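Local coordinates for protein putative hydrolase (Bacteroides ovatus, PDB 4HBS) that is a putative hydrolase of unknown activity, built as a five-bladed beta-propeller and probably a distant relative of the beta-fructosidase group, at residues S93-I99 with Q130-I135; H134-P138 with L210-D215; Q154-A160 with W174-T180. One frame throughout, in Å; residues are numbered along the deposited sequence.

In the fold
From the N terminus, the chain first closes a loop at contact 1, where 130-135 returns to 93-99 after thirty residues. The same stretch runs straight on into contact 2, which shares His134 and Ile135. There 134-138 meets strand 210-218 and closes a loop of 71 residues. Contact 3 lies within that larger loop. It is the hairpin of strands 156-165 and 169-178, in the same four-stranded sheet as strand 210-218. Contact 1 lies at the sheet that contains strand 98-102, so the 130-138 stretch links two propeller sheets. Tyr158 of contact 3 meets both others, through Asn97 and Asp215.

Contact 1 (S93-I99 with Q130-I135); sequences SFPRNSI and QVRTHI
Asn97 ND2 gives hydrogen bonds to two backbone carbonyls, Ile135 O across the contact and Tyr158 O beyond it. The bond from Asn97 ND2 to Ile135 O is 3.1 Å and lies in the amide plane. The other end of the amide works too: Asn97 OD1 takes the N-H of Ile135 at 2.9 Å, on a lone pair. The side chain thus pairs with both the N-H and the C=O of one residue, much as a strand edge would, which fixes the rotation of the amide. Asn97 CG sits between its backbone N and carbonyl carbon (chi1 54°), which turns the amide to Ile135. The backbone adds His134 N to Asn97 O, 2.9 Å. Nearby, Thr133 OG1 receives Arg96 N at 3.2 Å. At the far end Ser93 OG donates to Val131 O, 2.9 Å. Ile99 CD1 lies over a face of the His134 ring, 4.0 Å from its centroid, a CH-pi contact, while His134 NE2 bonds to Tyr196. Pro95 meets the backbone of 131-133. The contact joins loop 133-135 to the loop entering propeller strand 98-102 and that strand's first residues. Strand 71-75 touches Ile99 through Phe72, and strand 156-165 reaches in through Tyr158.

Contact 2 (H134-P138 with L210-D215); sequences HIRHP and LISRND
Arg213 and Asp215 carry the charged part of this contact, and Arg136 and Pro138 meet them from the facing loop. Arg213 grips the carboxylate side-on with two nitrogens: NE goes to Asp215 OD1 at 2.9 Å and NH2 to Asp215 OD2 at 2.9 Å. Both oxygens are met on their syn side. The second bond keeps within the guanidinium plane; the first is tilted from it.

The polar link across the segments uses the same nitrogen. Arg213 NH2 also donates to Arg136 O, 2.7 Å away and in the plane of the guanidinium. A water bridges the other terminal nitrogen to the loop, accepting from Arg213 NH1 and from Arg136 N.

Aliphatic carbons pack on the charged groups. Ile135 CG1 rests over one guanidinium face, offset toward the rim, 3.6 Å from Arg213 NH2. Pro138 lays its ring against the carboxylate, with Pro138 CD 3.3 Å from Asp215 OD2.

One contact is purely apolar. Ile135 CG1 stands anti to the backbone N (chi1 -171°), which sends the chain out past Arg213 and lets Ile135 CD1 meet Leu210 CD2 at 3.9 Å.

The two-nitrogen grip on Asp215 fixes the rotation and position of the guanidinium, so that NH2 faces Arg136 O. That one nitrogen serves both Asp215 OD2 and the loop carbonyl, and Tyr158 OH gives OD2 a second partner.

Contact 3 (Q154-A160 with W174-T180); sequences QDYLYWA and WGAVDNT
Tyr158 runs across Trp174 at about a right angle and ends beyond Ala176. Its CB starts 4.0 Å from Trp174 CB. Tyr158 CG lies anti to its carbonyl carbon (chi1 -83°), which carries the ring along Trp174 toward Ala176. CG and CD1 both touch Trp174 CB. Tyr158 CD1 is 3.5 Å from Trp174 O, which sits oblique to the ring and is also near CE1. Gly175 O and Ala176 N lie at the ring edge. The ring stands obliquely to the five-membered ring of Trp174, planes at 52°. Further out, Tyr158 CE1 touches Ala176 CB at 4.0 Å. The tip, OH, goes to Asp215 OD2, and the ring meets that of His137.

The backbone forms an antiparallel ladder. Leu157 and Val177 are a hydrogen-bonded pair, with Val177 N to Leu157 O at 2.8 Å. Trp159 and Gly175 form the next such pair. On their face Val177 packs against two side chains, CB on Leu157 CD1 and CG2 on Trp159 CE3. Leu157 CD1 itself covers part of a Trp159 face. Trp159 NE1 turns to Asp77.

On the Tyr158 face, Tyr156 CE1 is 3.3 Å from Asp178 OD1, ring and carboxylate planes 44° apart. Asp178 OD1 accepts from Thr180 OG1 at 2.6 Å and from Thr180 N at 3.0 Å, the latter an Asx turn as the strand ends. Asp178 OD2 is salt-bridged to Arg187. With an alanine here, Thr180 would probably lose the acceptor for both its N-H and its hydroxyl, and Arg187 would be left without its carboxylate mate.

This hairpin belongs to one four-stranded propeller sheet. Strand 156-165 is outermost; strand 169-178 lies inside, flanked by 187-197.

Contact 1 (S93-I99 with Q130-I135)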
loop_
_atom_site.group_PDB
_atom_site.type_symbol
_atom_site.label_atom_id
_atom_site.label_comp_id
_atom_site.label_asym_id
_atom_site.label_seq_id
_atom_site.Cartn_x
_atom_site.Cartn_y
_atom_site.Cartn_z
ATOM N N SER A 93 4.711 -19.043 8.113
ATOM C CA SER A 93 5.819 -18.166 8.452
ATOM C C SER A 93 5.244 -16.786 8.470
ATOM O O SER A 93 4.265 -16.566 7.772
ATOM C CB SER A 93 6.882 -18.255 7.369
ATOM O OG SER A 93 8.193 -18.251 7.905
ATOM N N PHE A 94 5.847 -15.823 9.154
ATOM C CA PHE A 94 5.300 -14.473 9.136
ATOM C C PHE A 94 6.398 -13.443 8.795
ATOM O O PHE A 94 6.634 -12.508 9.584
ATOM C CB PHE A 94 4.597 -14.180 10.483
ATOM C CG PHE A 94 3.527 -13.100 10.463
ATOM C CD1 PHE A 94 2.553 -13.078 9.469
ATOM C CD2 PHE A 94 3.448 -12.154 11.480
ATOM C CE1 PHE A 94 1.570 -12.102 9.461
ATOM C CE2 PHE A 94 2.433 -11.194 11.484
ATOM C CZ PHE A 94 1.487 -11.191 10.494
ATOM N N PRO A 95 7.033 -13.558 7.579
ATOM C CA PRO A 95 8.071 -12.588 7.175
ATOM C C PRO A 95 7.645 -11.128 7.293
ATOM O O PRO A 95 6.499 -10.809 7.000
ATOM C CB PRO A 95 8.329 -12.951 5.700
ATOM C CG PRO A 95 7.207 -13.795 5.298
ATOM C CD PRO A 95 6.861 -14.563 6.519
ATOM N N ARG A 96 8.576 -10.238 7.676
ATOM C CA ARG A 96 8.257 -8.813 7.838
ATOM C C ARG A 96 7.998 -8.107 6.525
ATOM O O ARG A 96 7.309 -7.094 6.528
ATOM C CB ARG A 96 9.327 -8.079 8.668
ATOM C CG ARG A 96 9.515 -8.673 10.070
ATOM C CD ARG A 96 8.205 -9.128 10.753
ATOM N NE ARG A 96 8.180 -8.872 12.204
ATOM C CZ ARG A 96 7.413 -7.972 12.823
ATOM N NH1 ARG A 96 6.593 -7.196 12.129
ATOM N NH2 ARG A 96 7.476 -7.829 14.142
ATOM N N ASN A 97 8.449 -8.661 5.420
ATOM C CA ASN A 97 8.155 -8.115 4.107
ATOM C C ASN A 97 8.497 -9.138 3.041
ATOM O O ASN A 97 9.279 -10.066 3.276
ATOM C CB ASN A 97 8.884 -6.784 3.841
ATOM C CG ASN A 97 10.369 -6.854 4.037
ATOM O OD1 ASN A 97 11.055 -7.598 3.350
ATOM N ND2 ASN A 97 10.910 -6.111 5.002
ATOM N N SER A 98 7.906 -8.960 1.877
ATOM C CA SER A 98 8.115 -9.841 0.742
ATOM C C SER A 98 7.645 -9.147 -0.498
ATOM O O SER A 98 6.974 -8.112 -0.405
ATOM C CB SER A 98 7.376 -11.164 0.932
ATOM O OG SER A 98 6.004 -10.978 1.225
ATOM N N ILE A 99 8.031 -9.668 -1.660
ATOM C CA ILE A 99 7.643 -9.069 -2.923
ATOM C C ILE A 99 7.158 -10.153 -3.890
ATOM O O ILE A 99 7.323 -11.358 -3.656
ATOM C CB ILE A 99 8.796 -8.203 -3.524
ATOM C CG1 ILE A 99 10.001 -9.072 -3.977
ATOM C CG2 ILE A 99 9.222 -7.097 -2.525
ATOM C CD1 ILE A 99 11.187 -8.324 -4.578
ATOM N N GLN A 130 7.083 -22.020 3.637
ATOM C CA GLN A 130 7.326 -20.933 4.583
ATOM C C GLN A 130 8.461 -20.090 3.992
ATOM O O GLN A 130 9.284 -20.614 3.236
ATOM C CB GLN A 130 7.657 -21.488 5.967
ATOM C CG GLN A 130 6.426 -22.100 6.631
ATOM C CD GLN A 130 6.577 -22.325 8.100
ATOM O OE1 GLN A 130 7.407 -21.715 8.768
ATOM N NE2 GLN A 130 5.784 -23.223 8.637
ATOM N N VAL A 131 8.439 -18.774 4.241
ATOM C CA VAL A 131 9.362 -17.821 3.636
ATOM C C VAL A 131 10.062 -16.977 4.695
ATOM O O VAL A 131 9.572 -16.861 5.817
ATOM C CB VAL A 131 8.515 -16.959 2.662
ATOM C CG1 VAL A 131 9.249 -15.712 2.182
ATOM C CG2 VAL A 131 8.040 -17.803 1.482
ATOM N N ARG A 132 11.239 -16.423 4.329
ATOM C CA ARG A 132 12.029 -15.514 5.160
ATOM C C ARG A 132 11.809 -14.062 4.707
ATOM O O ARG A 132 11.502 -13.828 3.537
ATOM C CB ARG A 132 13.511 -15.845 5.042
ATOM C CG ARG A 132 13.837 -17.299 5.235
ATOM C CD ARG A 132 15.326 -17.497 5.246
ATOM N NE ARG A 132 15.693 -18.883 5.532
ATOM C CZ ARG A 132 15.717 -19.876 4.645
ATOM N NH1 ARG A 132 15.377 -19.658 3.380
ATOM N NH2 ARG A 132 16.081 -21.097 5.018
ATOM N N THR A 133 12.008 -13.092 5.616
ATOM C CA THR A 133 11.885 -11.655 5.314
ATOM C C THR A 133 12.730 -11.300 4.042
ATOM O O THR A 133 13.884 -11.738 3.935
ATOM C CB THR A 133 12.361 -10.837 6.531
ATOM O OG1 THR A 133 11.636 -11.225 7.700
ATOM C CG2 THR A 133 12.250 -9.346 6.314
ATOM N N HIS A 134 12.148 -10.542 3.082
ATOM C CA HIS A 134 12.852 -10.194 1.853
ATOM C C HIS A 134 14.047 -9.284 2.150
ATOM O O HIS A 134 15.158 -9.614 1.728
ATOM C CB HIS A 134 11.910 -9.552 0.806
ATOM C CG HIS A 134 12.612 -8.731 -0.233
ATOM N ND1 HIS A 134 13.278 -9.319 -1.284
ATOM C CD2 HIS A 134 12.725 -7.389 -0.342
ATOM C CE1 HIS A 134 13.770 -8.328 -2.005
ATOM N NE2 HIS A 134 13.469 -7.147 -1.470
ATOM N N ILE A 135 13.827 -8.145 2.861
ATOM C CA ILE A 135 14.901 -7.209 3.189
ATOM C C ILE A 135 14.909 -7.025 4.703
ATOM O O ILE A 135 13.893 -6.694 5.321
ATOM C CB ILE A 135 14.807 -5.882 2.393
ATOM C CG1 ILE A 135 16.076 -5.028 2.592
ATOM C CG2 ILE A 135 13.565 -5.089 2.725
ATOM C CD1 ILE A 135 16.265 -3.946 1.572
#

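Contact 2 (H134-P138 with L210-D215)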
loop_
_atom_site.group_PDB
_atom_site.type_symbol
_atom_site.label_atom_id
_atom_site.label_comp_id
_atom_site.label_asym_id
_atom_site.label_seq_id
_atom_site.Cartn_x
_atom_site.Cartn_y
_atom_site.Cartn_z
ATOM N N HIS A 134 12.148 -10.542 3.082
ATOM C CA HIS A 134 12.852 -10.194 1.853
ATOM C C HIS A 134 14.047 -9.284 2.150
ATOM O O HIS A 134 15.158 -9.614 1.728
ATOM C CB HIS A 134 11.910 -9.552 0.806
ATOM C CG HIS A 134 12.612 -8.731 -0.233
ATOM N ND1 HIS A 134 13.278 -9.319 -1.284
ATOM C CD2 HIS A 134 12.725 -7.389 -0.342
ATOM C CE1 HIS A 134 13.770 -8.328 -2.005
ATOM N NE2 HIS A 134 13.469 -7.147 -1.470
ATOM N N ILE A 135 13.827 -8.145 2.861
ATOM C CA ILE A 135 14.901 -7.209 3.189
ATOM C C ILE A 135 14.909 -7.025 4.703
ATOM O O ILE A 135 13.893 -6.694 5.321
ATOM C CB ILE A 135 14.807 -5.882 2.393
ATOM C CG1 ILE A 135 16.076 -5.028 2.592
ATOM C CG2 ILE A 135 13.565 -5.089 2.725
ATOM C CD1 ILE A 135 16.265 -3.946 1.572
ATOM N N ARG A 136 16.065 -7.284 5.292
ATOM C CA ARG A 136 16.286 -7.284 6.726
ATOM C C ARG A 136 16.902 -5.967 7.160
ATOM O O ARG A 136 17.733 -5.423 6.436
ATOM C CB ARG A 136 17.232 -8.467 7.076
ATOM C CG ARG A 136 16.650 -9.431 8.047
ATOM C CD ARG A 136 17.342 -10.776 8.061
ATOM N NE ARG A 136 18.674 -10.742 8.681
ATOM C CZ ARG A 136 18.927 -10.687 9.991
ATOM N NH1 ARG A 136 17.932 -10.640 10.866
ATOM N NH2 ARG A 136 20.178 -10.684 10.432
ATOM N N HIS A 137 16.553 -5.476 8.353
ATOM C CA HIS A 137 17.152 -4.248 8.847
ATOM C C HIS A 137 18.548 -4.527 9.464
ATOM O O HIS A 137 18.672 -5.387 10.346
ATOM C CB HIS A 137 16.265 -3.553 9.879
ATOM C CG HIS A 137 16.686 -2.141 10.087
ATOM N ND1 HIS A 137 17.798 -1.828 10.829
ATOM C CD2 HIS A 137 16.186 -1.010 9.549
ATOM C CE1 HIS A 137 17.930 -0.516 10.737
ATOM N NE2 HIS A 137 16.980 0.017 9.979
ATOM N N PRO A 138 19.585 -3.740 9.094
ATOM C CA PRO A 138 20.920 -3.936 9.687
ATOM C C PRO A 138 20.979 -3.991 11.215
ATOM O O PRO A 138 21.836 -4.693 11.737
ATOM C CB PRO A 138 21.686 -2.718 9.199
ATOM C CG PRO A 138 21.042 -2.344 7.942
ATOM C CD PRO A 138 19.606 -2.676 8.072
ATOM N N LEU A 210 17.892 -7.271 -5.887
ATOM C CA LEU A 210 18.296 -6.035 -5.205
ATOM C C LEU A 210 19.740 -5.674 -5.634
ATOM O O LEU A 210 20.694 -6.316 -5.183
ATOM C CB LEU A 210 18.194 -6.230 -3.679
ATOM C CG LEU A 210 18.558 -5.055 -2.757
ATOM C CD1 LEU A 210 17.708 -3.844 -3.029
ATOM C CD2 LEU A 210 18.358 -5.444 -1.310
ATOM N N ILE A 211 19.881 -4.692 -6.553
ATOM C CA ILE A 211 21.181 -4.238 -7.077
ATOM C C ILE A 211 21.968 -3.424 -6.041
ATOM O O ILE A 211 23.197 -3.549 -5.982
ATOM C CB ILE A 211 20.964 -3.412 -8.386
ATOM C CG1 ILE A 211 20.440 -4.308 -9.513
ATOM C CG2 ILE A 211 22.218 -2.644 -8.819
ATOM C CD1 ILE A 211 21.146 -5.721 -9.647
ATOM N N SER A 212 21.293 -2.547 -5.282
ATOM C CA SER A 212 21.977 -1.724 -4.280
ATOM C C SER A 212 21.022 -1.305 -3.187
ATOM O O SER A 212 19.833 -1.141 -3.445
ATOM C CB SER A 212 22.618 -0.490 -4.927
ATOM O OG SER A 212 21.728 0.601 -5.103
ATOM N N ARG A 213 21.550 -1.122 -1.976
ATOM C CA ARG A 213 20.778 -0.687 -0.817
ATOM C C ARG A 213 21.569 0.349 -0.021
ATOM O O ARG A 213 22.772 0.170 0.202
ATOM C CB ARG A 213 20.392 -1.880 0.080
ATOM C CG ARG A 213 21.563 -2.701 0.634
ATOM C CD ARG A 213 21.102 -3.993 1.275
ATOM N NE ARG A 213 20.355 -3.746 2.506
ATOM C CZ ARG A 213 19.757 -4.685 3.242
ATOM N NH1 ARG A 213 19.805 -5.964 2.873
ATOM N NH2 ARG A 213 19.098 -4.352 4.348
ATOM N N ASN A 214 20.902 1.455 0.364
ATOM C CA ASN A 214 21.488 2.498 1.198
ATOM C C ASN A 214 20.676 2.512 2.452
ATOM O O ASN A 214 19.731 3.279 2.556
ATOM C CB ASN A 214 21.485 3.857 0.490
ATOM C CG ASN A 214 22.158 4.975 1.269
ATOM O OD1 ASN A 214 22.600 4.812 2.415
ATOM N ND2 ASN A 214 22.254 6.139 0.659
ATOM N N ASP A 215 21.027 1.656 3.414
ATOM C CA ASP A 215 20.263 1.562 4.668
ATOM C C ASP A 215 20.338 2.831 5.532
ATOM O O ASP A 215 19.496 2.984 6.410
ATOM C CB ASP A 215 20.689 0.354 5.481
ATOM C CG ASP A 215 20.364 -0.929 4.767
ATOM O OD1 ASP A 215 21.145 -1.325 3.873
ATOM O OD2 ASP A 215 19.284 -1.497 5.033
HETATM O O HOH W 1 18.491 -8.465 3.745
#

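Contact 3 (Q154-A160 with W174-T180)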
loop_
_atom_site.group_PDB
_atom_site.type_symbol
_atom_site.label_atom_id
_atom_site.label_comp_id
_atom_site.label_asym_id
_atom_site.label_seq_id
_atom_site.Cartn_x
_atom_site.Cartn_y
_atom_site.Cartn_z
ATOM N N GLN A 154 11.802 -9.474 15.092
ATOM C CA GLN A 154 10.737 -8.757 15.786
ATOM C C GLN A 154 11.206 -7.433 16.331
ATOM O O GLN A 154 10.356 -6.671 16.777
ATOM C CB GLN A 154 10.170 -9.606 16.932
ATOM C CG GLN A 154 9.779 -11.018 16.539
ATOM C CD GLN A 154 8.751 -11.060 15.456
ATOM O OE1 GLN A 154 9.040 -11.426 14.323
ATOM N NE2 GLN A 154 7.527 -10.673 15.769
ATOM N N ASP A 155 12.524 -7.123 16.245
ATOM C CA ASP A 155 13.113 -5.914 16.822
ATOM C C ASP A 155 13.130 -4.771 15.823
ATOM O O ASP A 155 12.403 -3.788 16.015
ATOM C CB ASP A 155 14.541 -6.174 17.386
ATOM C CG ASP A 155 15.522 -6.999 16.534
ATOM O OD1 ASP A 155 15.095 -7.548 15.478
ATOM O OD2 ASP A 155 16.711 -7.095 16.922
ATOM N N TYR A 156 13.947 -4.893 14.759
ATOM C CA TYR A 156 14.086 -3.874 13.721
ATOM C C TYR A 156 13.650 -4.467 12.400
ATOM O O TYR A 156 13.981 -5.619 12.111
ATOM C CB TYR A 156 15.534 -3.368 13.669
ATOM C CG TYR A 156 15.952 -2.775 14.994
ATOM C CD1 TYR A 156 15.484 -1.532 15.400
ATOM C CD2 TYR A 156 16.671 -3.527 15.921
ATOM C CE1 TYR A 156 15.795 -1.012 16.657
ATOM C CE2 TYR A 156 16.981 -3.024 17.185
ATOM C CZ TYR A 156 16.546 -1.761 17.549
ATOM O OH TYR A 156 16.859 -1.226 18.782
ATOM N N LEU A 157 12.885 -3.723 11.614
ATOM C CA LEU A 157 12.405 -4.256 10.336
ATOM C C LEU A 157 12.154 -3.152 9.324
ATOM O O LEU A 157 12.345 -1.975 9.627
ATOM C CB LEU A 157 11.109 -5.097 10.565
ATOM C CG LEU A 157 9.911 -4.348 11.153
ATOM C CD1 LEU A 157 8.947 -3.913 10.085
ATOM C CD2 LEU A 157 9.182 -5.193 12.108
ATOM N N TYR A 158 11.766 -3.565 8.100
ATOM C CA TYR A 158 11.458 -2.686 6.989
ATOM C C TYR A 158 10.046 -2.947 6.512
ATOM O O TYR A 158 9.650 -4.108 6.395
ATOM C CB TYR A 158 12.444 -2.920 5.818
ATOM C CG TYR A 158 13.775 -2.196 5.941
ATOM C CD1 TYR A 158 13.831 -0.816 6.137
ATOM C CD2 TYR A 158 14.977 -2.875 5.778
ATOM C CE1 TYR A 158 15.049 -0.143 6.238
ATOM C CE2 TYR A 158 16.202 -2.209 5.866
ATOM C CZ TYR A 158 16.233 -0.847 6.130
ATOM O OH TYR A 158 17.426 -0.179 6.240
ATOM N N TRP A 159 9.293 -1.886 6.210
ATOM C CA TRP A 159 7.974 -2.019 5.620
ATOM C C TRP A 159 7.944 -1.143 4.359
ATOM O O TRP A 159 8.701 -0.174 4.255
ATOM C CB TRP A 159 6.863 -1.693 6.621
ATOM C CG TRP A 159 6.496 -2.821 7.551
ATOM C CD1 TRP A 159 6.639 -4.163 7.332
ATOM C CD2 TRP A 159 5.904 -2.689 8.844
ATOM N NE1 TRP A 159 6.160 -4.873 8.404
ATOM C CE2 TRP A 159 5.682 -3.995 9.340
ATOM C CE3 TRP A 159 5.465 -1.591 9.608
ATOM C CZ2 TRP A 159 5.028 -4.227 10.555
ATOM C CZ3 TRP A 159 4.887 -1.825 10.845
ATOM C CH2 TRP A 159 4.672 -3.127 11.305
ATOM N N ALA A 160 7.161 -1.569 3.360
ATOM C CA ALA A 160 7.124 -0.956 2.041
ATOM C C ALA A 160 6.794 0.511 2.029
ATOM O O ALA A 160 5.906 0.957 2.744
ATOM C CB ALA A 160 6.115 -1.673 1.166
ATOM N N TRP A 174 12.147 1.726 1.705
ATOM C CA TRP A 174 11.794 0.788 2.748
ATOM C C TRP A 174 11.887 1.570 4.076
ATOM O O TRP A 174 12.943 2.126 4.376
ATOM C CB TRP A 174 12.761 -0.413 2.721
ATOM C CG TRP A 174 12.526 -1.395 1.617
ATOM C CD1 TRP A 174 13.304 -1.588 0.518
ATOM C CD2 TRP A 174 11.470 -2.364 1.540
ATOM N NE1 TRP A 174 12.796 -2.613 -0.250
ATOM C CE2 TRP A 174 11.653 -3.090 0.343
ATOM C CE3 TRP A 174 10.376 -2.680 2.358
ATOM C CZ2 TRP A 174 10.767 -4.111 -0.062
ATOM C CZ3 TRP A 174 9.518 -3.706 1.974
ATOM C CH2 TRP A 174 9.691 -4.378 0.754
ATOM N N GLY A 175 10.786 1.649 4.817
ATOM C CA GLY A 175 10.725 2.380 6.076
ATOM C C GLY A 175 11.209 1.561 7.249
ATOM O O GLY A 175 10.670 0.482 7.492
ATOM N N ALA A 176 12.244 2.059 7.980
ATOM C CA ALA A 176 12.834 1.370 9.142
ATOM C C ALA A 176 11.909 1.483 10.328
ATOM O O ALA A 176 11.558 2.595 10.683
ATOM C CB ALA A 176 14.178 1.974 9.478
ATOM N N VAL A 177 11.496 0.353 10.940
ATOM C CA VAL A 177 10.539 0.353 12.061
ATOM C C VAL A 177 11.141 -0.290 13.309
ATOM O O VAL A 177 11.666 -1.394 13.221
ATOM C CB VAL A 177 9.263 -0.382 11.618
ATOM C CG1 VAL A 177 8.208 -0.381 12.719
ATOM C CG2 VAL A 177 8.719 0.242 10.337
ATOM N N ASP A 178 11.062 0.414 14.470
ATOM C CA ASP A 178 11.572 -0.050 15.769
ATOM C C ASP A 178 10.419 -0.554 16.655
ATOM O O ASP A 178 9.539 0.237 17.028
ATOM C CB ASP A 178 12.330 1.090 16.479
ATOM C CG ASP A 178 13.061 0.701 17.752
ATOM O OD1 ASP A 178 12.927 -0.472 18.186
ATOM O OD2 ASP A 178 13.829 1.542 18.273
ATOM N N ASN A 179 10.451 -1.868 17.020
ATOM C CA ASN A 179 9.430 -2.512 17.868
ATOM C C ASN A 179 10.018 -2.943 19.222
ATOM O O ASN A 179 9.432 -3.795 19.893
ATOM C CB ASN A 179 8.826 -3.721 17.138
ATOM C CG ASN A 179 7.757 -3.385 16.126
ATOM O OD1 ASN A 179 7.241 -2.276 16.070
ATOM N ND2 ASN A 179 7.383 -4.362 15.315
ATOM N N THR A 180 11.128 -2.325 19.664
ATOM C CA THR A 180 11.729 -2.691 20.947
ATOM C C THR A 180 11.041 -1.968 22.131
ATOM O O THR A 180 11.176 -2.453 23.251
ATOM C CB THR A 180 13.225 -2.458 20.921
ATOM O OG1 THR A 180 13.475 -1.073 20.670
ATOM C CG2 THR A 180 13.926 -3.358 19.888
#